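Local coordinates for protein imidazolonepropionase (Unidentified, PDB 2Q09) that catalyses the hydrolytic cleavage of a carbon-nitrogen bond in imidazolone-5-propanoate, giving N-formimidoyl-L-glutamate, the third step of histidine degradation, at residues G37-L42 with M371-L376; A15-D20 with V64-I69; V282-L287 with A308-A313; E192-E197 with E226-A231. All blocks are in the same frame, centred on the assembly; numbering follows the deposited sequence.

Interaction 1: residues G37-L42 with M371-L376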
# COMPACT_ATOMS: atom_id res chain seq x y z
N GLY A 37 -22.26 7.48 3.84
CA GLY A 37 -20.96 6.91 3.50
C GLY A 37 -20.69 5.47 3.87
O GLY A 37 -19.57 4.99 3.69
N ARG A 38 -21.70 4.76 4.38
CA ARG A 38 -21.51 3.37 4.77
C ARG A 38 -22.51 2.42 4.15
O ARG A 38 -23.59 2.84 3.71
CB ARG A 38 -21.58 3.23 6.28
CG ARG A 38 -20.50 3.97 7.03
CD ARG A 38 -20.57 3.70 8.51
NE ARG A 38 -19.51 4.41 9.23
CZ ARG A 38 -18.30 3.91 9.48
NH1 ARG A 38 -17.98 2.69 9.09
NH2 ARG A 38 -17.40 4.66 10.10
N ILE A 39 -22.15 1.14 4.10
CA ILE A 39 -23.04 0.13 3.57
C ILE A 39 -24.13 -0.02 4.64
O ILE A 39 -23.85 -0.44 5.77
CB ILE A 39 -22.32 -1.21 3.38
CG1 ILE A 39 -21.10 -1.01 2.47
CG2 ILE A 39 -23.27 -2.22 2.73
CD1 ILE A 39 -20.21 -2.23 2.35
N HIS A 40 -25.34 0.36 4.28
CA HIS A 40 -26.46 0.31 5.20
C HIS A 40 -27.20 -1.01 5.17
O HIS A 40 -27.74 -1.46 6.18
CB HIS A 40 -27.43 1.45 4.89
CG HIS A 40 -28.39 1.74 5.99
ND1 HIS A 40 -27.98 2.09 7.26
CD2 HIS A 40 -29.75 1.74 6.02
CE1 HIS A 40 -29.04 2.29 8.02
NE2 HIS A 40 -30.13 2.09 7.29
N ALA A 41 -27.24 -1.64 4.00
CA ALA A 41 -27.92 -2.91 3.86
C ALA A 41 -27.49 -3.71 2.63
O ALA A 41 -27.14 -3.15 1.60
CB ALA A 41 -29.43 -2.69 3.83
N LEU A 42 -27.54 -5.03 2.78
CA LEU A 42 -27.21 -5.97 1.73
C LEU A 42 -28.31 -7.02 1.76
O LEU A 42 -28.33 -7.89 2.63
CB LEU A 42 -25.86 -6.63 1.98
CG LEU A 42 -24.68 -5.99 1.27
CD1 LEU A 42 -23.39 -6.67 1.72
CD2 LEU A 42 -24.87 -6.12 -0.24
N MSE A 371 -19.67 -1.16 7.33
CA MSE A 371 -18.36 -0.70 6.86
C MSE A 371 -18.52 0.40 5.81
O MSE A 371 -19.60 0.57 5.25
CB MSE A 371 -17.55 -1.87 6.31
CG MSE A 371 -17.16 -2.87 7.39
SE MSE A 371 -15.93 -4.22 6.75
CE MSE A 371 -14.28 -3.31 7.11
N LEU A 372 -17.44 1.13 5.54
CA LEU A 372 -17.49 2.22 4.56
C LEU A 372 -17.90 1.73 3.18
O LEU A 372 -17.55 0.62 2.77
CB LEU A 372 -16.14 2.93 4.51
CG LEU A 372 -15.76 3.66 5.80
CD1 LEU A 372 -14.29 4.06 5.77
CD2 LEU A 372 -16.66 4.89 5.99
N ALA A 373 -18.65 2.57 2.47
CA ALA A 373 -19.13 2.23 1.14
C ALA A 373 -18.11 2.48 0.04
O ALA A 373 -18.30 3.37 -0.80
CB ALA A 373 -20.43 2.98 0.85
N ASP A 374 -17.04 1.69 0.05
CA ASP A 374 -15.98 1.78 -0.95
C ASP A 374 -16.09 0.48 -1.74
O ASP A 374 -15.59 -0.56 -1.30
CB ASP A 374 -14.61 1.89 -0.28
CG ASP A 374 -14.35 3.26 0.30
OD1 ASP A 374 -15.30 4.06 0.40
OD2 ASP A 374 -13.18 3.53 0.67
N PHE A 375 -16.75 0.53 -2.89
CA PHE A 375 -16.90 -0.67 -3.69
C PHE A 375 -16.82 -0.40 -5.18
O PHE A 375 -16.87 0.76 -5.62
CB PHE A 375 -18.21 -1.38 -3.33
CG PHE A 375 -19.44 -0.54 -3.51
CD1 PHE A 375 -20.07 -0.45 -4.74
CD2 PHE A 375 -19.97 0.15 -2.43
CE1 PHE A 375 -21.23 0.31 -4.90
CE2 PHE A 375 -21.13 0.92 -2.57
CZ PHE A 375 -21.76 1.00 -3.80
N LEU A 376 -16.70 -1.47 -5.95
CA LEU A 376 -16.56 -1.35 -7.39
C LEU A 376 -17.49 -2.27 -8.17
O LEU A 376 -17.70 -3.42 -7.78
CB LEU A 376 -15.12 -1.71 -7.79
CG LEU A 376 -13.99 -1.14 -6.94
CD1 LEU A 376 -12.68 -1.84 -7.29
CD2 LEU A 376 -13.89 0.37 -7.16
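An isolated beta bridge between Arg38 and Leu372 joins the start of strand 38-44 to the loop that leads into strand 375-378. Two backbone bonds flank the pair: Ala373 N to Gly37 O, and Ile39 N to Met371 O, the latter 2.9 Å and nearly straight at 172°. Gly37, whose positive phi of 69° favours glycine, gives its carbonyl to Ala373. Ala373 is the centre of an inverse gamma turn; its small CB lies 3.6 Å from Gly37 O. From the neighbouring position Ile39 brings CG1 to 3.5 Å from Met371 O.

The Arg38 chain, extended from CG to NE, carries its guanidinium over the Leu372 side chain. Leu372 CD2 lies over the centre of one face, 4.0 Å from Arg38 CZ. Arg38 NH1 also bonds to Gln363 OE1 and Gly370 O. An alanine here would probably leave Gln363 OE1 and Gly370 O without this donor and strip the flat cover from Leu372 CD2. The bridge thus combines backbone bonding with a charge whose N-H groups serve polar partners while its flat face lies against a methyl.

Interaction 2: residues A15-D20 with V64-I69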
# COMPACT_ATOMS: atom_id res chain seq x y z
N ALA A 15 -19.01 -9.98 -4.38
CA ALA A 15 -17.86 -10.79 -4.01
C ALA A 15 -17.51 -10.03 -2.73
O ALA A 15 -16.72 -9.10 -2.76
CB ALA A 15 -16.73 -10.65 -5.03
N THR A 16 -18.14 -10.42 -1.63
CA THR A 16 -17.97 -9.73 -0.36
C THR A 16 -16.59 -9.76 0.24
O THR A 16 -16.23 -8.84 0.99
CB THR A 16 -18.95 -10.28 0.70
OG1 THR A 16 -18.61 -11.63 1.02
CG2 THR A 16 -20.39 -10.24 0.17
N LEU A 17 -15.81 -10.79 -0.08
CA LEU A 17 -14.48 -10.92 0.49
C LEU A 17 -14.60 -10.90 2.02
O LEU A 17 -13.69 -10.45 2.73
CB LEU A 17 -13.55 -9.78 0.02
CG LEU A 17 -12.68 -9.98 -1.23
CD1 LEU A 17 -11.69 -11.12 -0.97
CD2 LEU A 17 -13.56 -10.31 -2.46
N ARG A 18 -15.73 -11.40 2.53
CA ARG A 18 -15.95 -11.46 3.98
C ARG A 18 -14.94 -12.41 4.62
O ARG A 18 -14.68 -13.49 4.10
CB ARG A 18 -17.37 -11.93 4.30
CG ARG A 18 -18.46 -10.91 4.01
CD ARG A 18 -19.82 -11.44 4.49
NE ARG A 18 -19.82 -11.66 5.93
CZ ARG A 18 -20.79 -12.29 6.59
NH1 ARG A 18 -21.83 -12.78 5.94
NH2 ARG A 18 -20.70 -12.44 7.90
N SER A 19 -14.40 -12.02 5.77
CA SER A 19 -13.42 -12.83 6.48
C SER A 19 -13.96 -14.19 6.93
O SER A 19 -13.20 -15.13 7.13
CB SER A 19 -12.91 -12.08 7.71
OG SER A 19 -13.98 -11.74 8.57
N ASP A 20 -15.28 -14.30 7.09
CA ASP A 20 -15.87 -15.55 7.54
C ASP A 20 -16.45 -16.38 6.41
O ASP A 20 -17.06 -17.42 6.66
CB ASP A 20 -16.96 -15.25 8.58
CG ASP A 20 -18.18 -14.60 7.96
OD1 ASP A 20 -18.03 -13.84 6.99
OD2 ASP A 20 -19.29 -14.86 8.46
N VAL A 64 -19.68 -7.04 -8.10
CA VAL A 64 -19.28 -5.92 -7.27
C VAL A 64 -18.29 -6.43 -6.22
O VAL A 64 -18.44 -7.52 -5.69
CB VAL A 64 -20.49 -5.24 -6.58
CG1 VAL A 64 -21.24 -6.25 -5.71
CG2 VAL A 64 -20.03 -4.07 -5.74
N THR A 65 -17.26 -5.64 -5.95
CA THR A 65 -16.24 -6.02 -4.98
C THR A 65 -15.87 -4.79 -4.15
O THR A 65 -16.23 -3.67 -4.49
CB THR A 65 -14.93 -6.48 -5.65
OG1 THR A 65 -14.28 -5.34 -6.23
CG2 THR A 65 -15.21 -7.49 -6.75
N PRO A 66 -15.14 -4.99 -3.06
CA PRO A 66 -14.73 -3.85 -2.23
C PRO A 66 -13.72 -3.07 -3.08
O PRO A 66 -13.19 -3.63 -4.06
CB PRO A 66 -14.02 -4.50 -1.06
CG PRO A 66 -14.69 -5.84 -0.93
CD PRO A 66 -14.81 -6.26 -2.40
N GLY A 67 -13.47 -1.81 -2.76
CA GLY A 67 -12.50 -1.04 -3.53
C GLY A 67 -11.13 -1.63 -3.26
O GLY A 67 -10.89 -2.12 -2.16
N LEU A 68 -10.23 -1.58 -4.23
CA LEU A 68 -8.90 -2.15 -4.02
C LEU A 68 -8.05 -1.22 -3.16
O LEU A 68 -8.26 0.00 -3.13
CB LEU A 68 -8.21 -2.42 -5.36
CG LEU A 68 -9.03 -3.23 -6.38
CD1 LEU A 68 -8.15 -3.54 -7.58
CD2 LEU A 68 -9.57 -4.52 -5.75
N ILE A 69 -7.11 -1.81 -2.44
CA ILE A 69 -6.22 -1.07 -1.56
C ILE A 69 -4.75 -1.39 -1.84
O ILE A 69 -4.37 -2.56 -1.84
CB ILE A 69 -6.55 -1.43 -0.09
CG1 ILE A 69 -8.03 -1.15 0.18
CG2 ILE A 69 -5.67 -0.65 0.88
CD1 ILE A 69 -8.52 -1.63 1.54
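Ala15 N donates to Val64 O over 2.8 Å, almost in line with the carbonyl (C=O...N angle 175°), and so carries the parallel pairing of strands 12-14 and 63-73 one residue further. Beyond this bond the backbone pairing stops, because Pro66 has no N-H to offer: Ala15 O meets Pro66 CD instead, at 3.4 Å. At the next ring carbon, Leu17 CB lies 4.2 Å from Pro66 CG.

Thr65 divides its two branches. Its CG2, anti to the carbonyl carbon, lies 3.9 Å from Ala15 CB, a fit that suits the small alanine. OG1 takes the crowded position between the backbone N and the carbonyl carbon (chi1 71°), donates to Pro66 O at 3.0 Å, and is also bonded to Trp378 NE1. An alanine at Thr65 would probably leave the Trp378 indole N-H without its mate and open a gap beside Ala15 CB. On the loop side Thr16 OG1 accepts from Arg18 N in an ST turn and is bonded to Gly25 O, so that one hydroxyl is used by both.

Met347 of helix 343-349 packs on both Leu17 and Thr65, while strand 375-378 pairs along the edge of strand 63-73 that faces away from strand 12-14, with Phe375 on Val64 and Leu376 on Thr65.

Interaction 3: residues V282-L287 with A308-A313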
# COMPACT_ATOMS: atom_id res chain seq x y z
N VAL A 282 0.49 -9.47 12.90
CA VAL A 282 1.10 -8.54 11.96
C VAL A 282 0.82 -9.03 10.54
O VAL A 282 0.80 -10.23 10.29
CB VAL A 282 2.63 -8.45 12.20
CG1 VAL A 282 3.27 -7.48 11.23
CG2 VAL A 282 2.90 -8.01 13.64
N VAL A 283 0.60 -8.11 9.61
CA VAL A 283 0.35 -8.50 8.23
C VAL A 283 1.67 -8.55 7.48
O VAL A 283 2.54 -7.69 7.67
CB VAL A 283 -0.59 -7.50 7.52
CG1 VAL A 283 -0.71 -7.85 6.04
CG2 VAL A 283 -1.97 -7.51 8.17
N ALA A 284 1.84 -9.57 6.65
CA ALA A 284 3.06 -9.70 5.86
C ALA A 284 2.74 -9.14 4.47
O ALA A 284 1.86 -9.65 3.77
CB ALA A 284 3.48 -11.17 5.75
N THR A 285 3.44 -8.08 4.08
CA THR A 285 3.17 -7.47 2.78
C THR A 285 4.17 -7.91 1.72
O THR A 285 5.38 -7.69 1.85
CB THR A 285 3.17 -5.93 2.88
OG1 THR A 285 2.17 -5.52 3.81
CG2 THR A 285 2.84 -5.32 1.51
N LEU A 286 3.66 -8.56 0.69
CA LEU A 286 4.49 -9.03 -0.41
C LEU A 286 4.60 -7.95 -1.48
O LEU A 286 3.61 -7.32 -1.85
CB LEU A 286 3.89 -10.30 -1.00
CG LEU A 286 3.70 -11.43 0.03
CD1 LEU A 286 3.01 -12.62 -0.63
CD2 LEU A 286 5.07 -11.86 0.58
N LEU A 287 5.82 -7.75 -1.98
CA LEU A 287 6.08 -6.73 -3.00
C LEU A 287 6.77 -7.42 -4.16
O LEU A 287 7.99 -7.32 -4.34
CB LEU A 287 6.97 -5.64 -2.39
CG LEU A 287 6.35 -5.01 -1.13
CD1 LEU A 287 7.36 -4.10 -0.46
CD2 LEU A 287 5.10 -4.22 -1.51
N ALA A 308 1.54 -20.93 8.74
CA ALA A 308 1.39 -20.25 10.03
C ALA A 308 0.14 -19.37 10.08
O ALA A 308 -0.16 -18.78 11.11
CB ALA A 308 2.63 -19.43 10.34
N GLY A 309 -0.58 -19.28 8.97
CA GLY A 309 -1.79 -18.48 8.94
C GLY A 309 -1.57 -16.98 8.96
O GLY A 309 -2.47 -16.22 9.32
N VAL A 310 -0.38 -16.53 8.58
CA VAL A 310 -0.10 -15.10 8.57
C VAL A 310 -0.74 -14.49 7.33
O VAL A 310 -0.46 -14.91 6.20
CB VAL A 310 1.42 -14.82 8.53
CG1 VAL A 310 1.68 -13.32 8.40
CG2 VAL A 310 2.07 -15.34 9.80
N PRO A 311 -1.64 -13.51 7.51
CA PRO A 311 -2.29 -12.87 6.37
C PRO A 311 -1.27 -12.15 5.49
O PRO A 311 -0.38 -11.47 5.99
CB PRO A 311 -3.28 -11.92 7.02
CG PRO A 311 -2.62 -11.57 8.32
CD PRO A 311 -2.08 -12.90 8.78
N MSE A 312 -1.39 -12.33 4.18
CA MSE A 312 -0.45 -11.71 3.26
C MSE A 312 -1.11 -10.67 2.36
O MSE A 312 -2.07 -10.98 1.63
CB MSE A 312 0.22 -12.77 2.38
CG MSE A 312 0.89 -13.91 3.15
SE MSE A 312 1.58 -15.24 1.91
CE MSE A 312 -0.06 -16.07 1.39
N ALA A 313 -0.62 -9.45 2.44
CA ALA A 313 -1.15 -8.39 1.59
C ALA A 313 -0.24 -8.34 0.37
O ALA A 313 0.89 -8.83 0.40
CB ALA A 313 -1.11 -7.05 2.34
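Ala313 CB touches two side chains of the neighbouring strand, lying 3.8 Å from Val283 CG1 and 3.9 Å from Thr285 OG1. These two strands, 283-286 and 312-314, run parallel in the TIM barrel of the amidohydrolase family. Ala313 suits its place by being small, since Cys71 of strand 63-73 touches both it and Thr285, and the Thr285 side chain comes within about 4 Å of that of His72, an iron ligand.

Val283 is turned with CG1 anti to the backbone N (chi1 174°), which brings CG1 against Ala313 CB, while its other branch, CG2, meets Pro311 CG, the two side chains crossing obliquely. On the opposite face of the sheet, Ala284 CB meets Val310 CG1 at 3.9 Å. There too Leu286 CD1 reaches the selenium of Met312, a selenomethionine in this crystal. Leu305 of helix 302-307 packs on Ala284 and Val310, and Val302 and Arg306 of that helix touch Met312.

Three backbone bonds set this register: Ala284 N to Pro311 O, Ala313 N to Ala284 O, and Leu286 N to Ala313 O, the last 2.8 Å long. Three N-H groups and three carbonyl oxygens are thus paired across the strands, and the side chains across the contact meet chiefly through carbon and selenium.

Interaction 4: residues E192-E197 with E226-A231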
# COMPACT_ATOMS: atom_id res chain seq x y z
N GLU A 192 18.61 10.56 15.76
CA GLU A 192 18.16 11.47 16.81
C GLU A 192 17.24 12.54 16.24
O GLU A 192 16.24 12.91 16.85
CB GLU A 192 19.34 12.14 17.50
CG GLU A 192 19.84 11.41 18.74
CD GLU A 192 20.87 12.22 19.52
OE1 GLU A 192 21.27 11.78 20.61
OE2 GLU A 192 21.28 13.30 19.03
N THR A 193 17.59 13.05 15.06
CA THR A 193 16.80 14.08 14.40
C THR A 193 15.38 13.60 14.12
O THR A 193 14.41 14.32 14.35
CB THR A 193 17.45 14.50 13.07
OG1 THR A 193 18.71 15.12 13.34
CG2 THR A 193 16.54 15.47 12.32
N ILE A 194 15.27 12.38 13.60
CA ILE A 194 13.98 11.78 13.28
C ILE A 194 13.14 11.65 14.54
O ILE A 194 11.96 12.03 14.56
CB ILE A 194 14.16 10.36 12.67
CG1 ILE A 194 14.93 10.44 11.35
CG2 ILE A 194 12.80 9.71 12.44
CD1 ILE A 194 15.24 9.08 10.74
N CYS A 195 13.75 11.11 15.59
CA CYS A 195 13.06 10.90 16.85
C CYS A 195 12.72 12.17 17.63
O CYS A 195 11.62 12.29 18.18
CB CYS A 195 13.90 9.97 17.74
SG CYS A 195 14.19 8.33 17.06
N GLN A 196 13.64 13.12 17.66
CA GLN A 196 13.40 14.34 18.44
C GLN A 196 12.83 15.53 17.69
O GLN A 196 12.35 16.48 18.31
CB GLN A 196 14.71 14.76 19.12
CG GLN A 196 15.19 13.81 20.19
CD GLN A 196 16.61 14.09 20.60
OE1 GLN A 196 17.02 15.24 20.74
NE2 GLN A 196 17.39 13.03 20.81
N GLU A 197 12.85 15.48 16.37
CA GLU A 197 12.36 16.62 15.60
C GLU A 197 11.33 16.29 14.53
O GLU A 197 10.23 16.83 14.53
CB GLU A 197 13.55 17.34 14.98
CG GLU A 197 14.51 17.91 16.02
CD GLU A 197 15.84 18.35 15.45
OE1 GLU A 197 15.91 18.72 14.26
OE2 GLU A 197 16.84 18.33 16.20
N GLU A 226 14.84 0.42 16.45
CA GLU A 226 14.13 0.43 17.72
C GLU A 226 13.94 1.84 18.25
O GLU A 226 12.91 2.16 18.83
CB GLU A 226 14.88 -0.41 18.74
CG GLU A 226 14.34 -0.28 20.15
CD GLU A 226 15.04 -1.19 21.11
OE1 GLU A 226 16.29 -1.19 21.12
OE2 GLU A 226 14.35 -1.91 21.86
N GLN A 227 14.96 2.69 18.07
CA GLN A 227 14.89 4.07 18.52
C GLN A 227 13.73 4.78 17.86
O GLN A 227 13.00 5.54 18.49
CB GLN A 227 16.21 4.79 18.21
CG GLN A 227 17.37 4.38 19.11
CD GLN A 227 17.05 4.59 20.57
OE1 GLN A 227 16.75 3.64 21.29
NE2 GLN A 227 17.09 5.84 21.02
N VAL A 228 13.55 4.54 16.56
CA VAL A 228 12.46 5.16 15.82
C VAL A 228 11.09 4.72 16.33
O VAL A 228 10.26 5.56 16.65
CB VAL A 228 12.56 4.85 14.32
CG1 VAL A 228 11.27 5.25 13.62
CG2 VAL A 228 13.73 5.61 13.71
N TYR A 229 10.86 3.41 16.41
CA TYR A 229 9.58 2.90 16.89
C TYR A 229 9.23 3.45 18.27
O TYR A 229 8.06 3.66 18.59
CB TYR A 229 9.59 1.37 16.94
CG TYR A 229 9.64 0.70 15.57
CD1 TYR A 229 9.40 1.44 14.41
CD2 TYR A 229 9.91 -0.66 15.45
CE1 TYR A 229 9.43 0.83 13.16
CE2 TYR A 229 9.94 -1.27 14.20
CZ TYR A 229 9.70 -0.52 13.06
OH TYR A 229 9.74 -1.13 11.82
N LEU A 230 10.25 3.68 19.09
CA LEU A 230 10.03 4.22 20.43
C LEU A 230 9.44 5.62 20.35
O LEU A 230 8.51 5.96 21.07
CB LEU A 230 11.35 4.26 21.20
CG LEU A 230 11.81 2.92 21.76
CD1 LEU A 230 13.19 3.06 22.37
CD2 LEU A 230 10.81 2.44 22.80
N ALA A 231 9.99 6.43 19.45
CA ALA A 231 9.51 7.79 19.26
C ALA A 231 8.09 7.77 18.70
O ALA A 231 7.22 8.49 19.18
CB ALA A 231 10.44 8.53 18.31
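The flat group that matters between Cys195 and Gln227 is the peptide unit joining Gln227 to Val228: Cys195 SG stands over one of its faces, displaced toward the oxygen, 3.4 Å from Gln227 O and 3.7 Å from Gln227 C. The ring of Tyr229 takes no part across the contact and meets Phe258 edge-to-face.

The contact belongs to the outer layer of the TIM barrel, where helices 187-204 and 222-234 lie side by side. Their axes in these segments run nearly parallel, 8° apart, and approach to 9.0 Å. Small residues such as Cys195 and Ala231 suit this separation. Cys195 supplies a slim, polarisable sulphur that fits against backbone: with SG anti to its own carbonyl carbon (chi1 -61°), it reaches Val228 CA at 3.8 Å as well. Gln227 O already accepts from Ala231 N within its helix, so the sulphur lies beside a carbonyl that is in use.

Deeper in, toward the strands, the branched residues take over. Ile194 CG2 meets Val228 CG2 at 4.4 Å, and behind them Ile194 packs on Ala175 and Ala176 of strand 168-176 while Val228 packs on Val211 and Val213 of strand 210-213. One turn on from Gln227, Ala231 faces the partner helix, and its CB lies 3.8 Å from Cys195 CB.

How the interactions relate
From the N terminus, residues 15-20 open interaction 2, and 37-42 open interaction 1 before 64-69 close interaction 2; the two loops therefore cross, since interaction 1 closes only at 371-376. They also touch: Leu376 N and Thr65 O probably share a hydrogen bond, as strands 375-378 and 63-73 are neighbours. Interactions 4 and 3 follow in series inside the long loop of interaction 1, each closing a short one. Interaction 4 pairs outer helices of the barrel and interaction 3 pairs two of its strands; the centres of interactions 3 and 4 are about 26 Å apart. Strand 63-73 runs from interaction 2 into the barrel, tying the terminal sheets to the catalytic part.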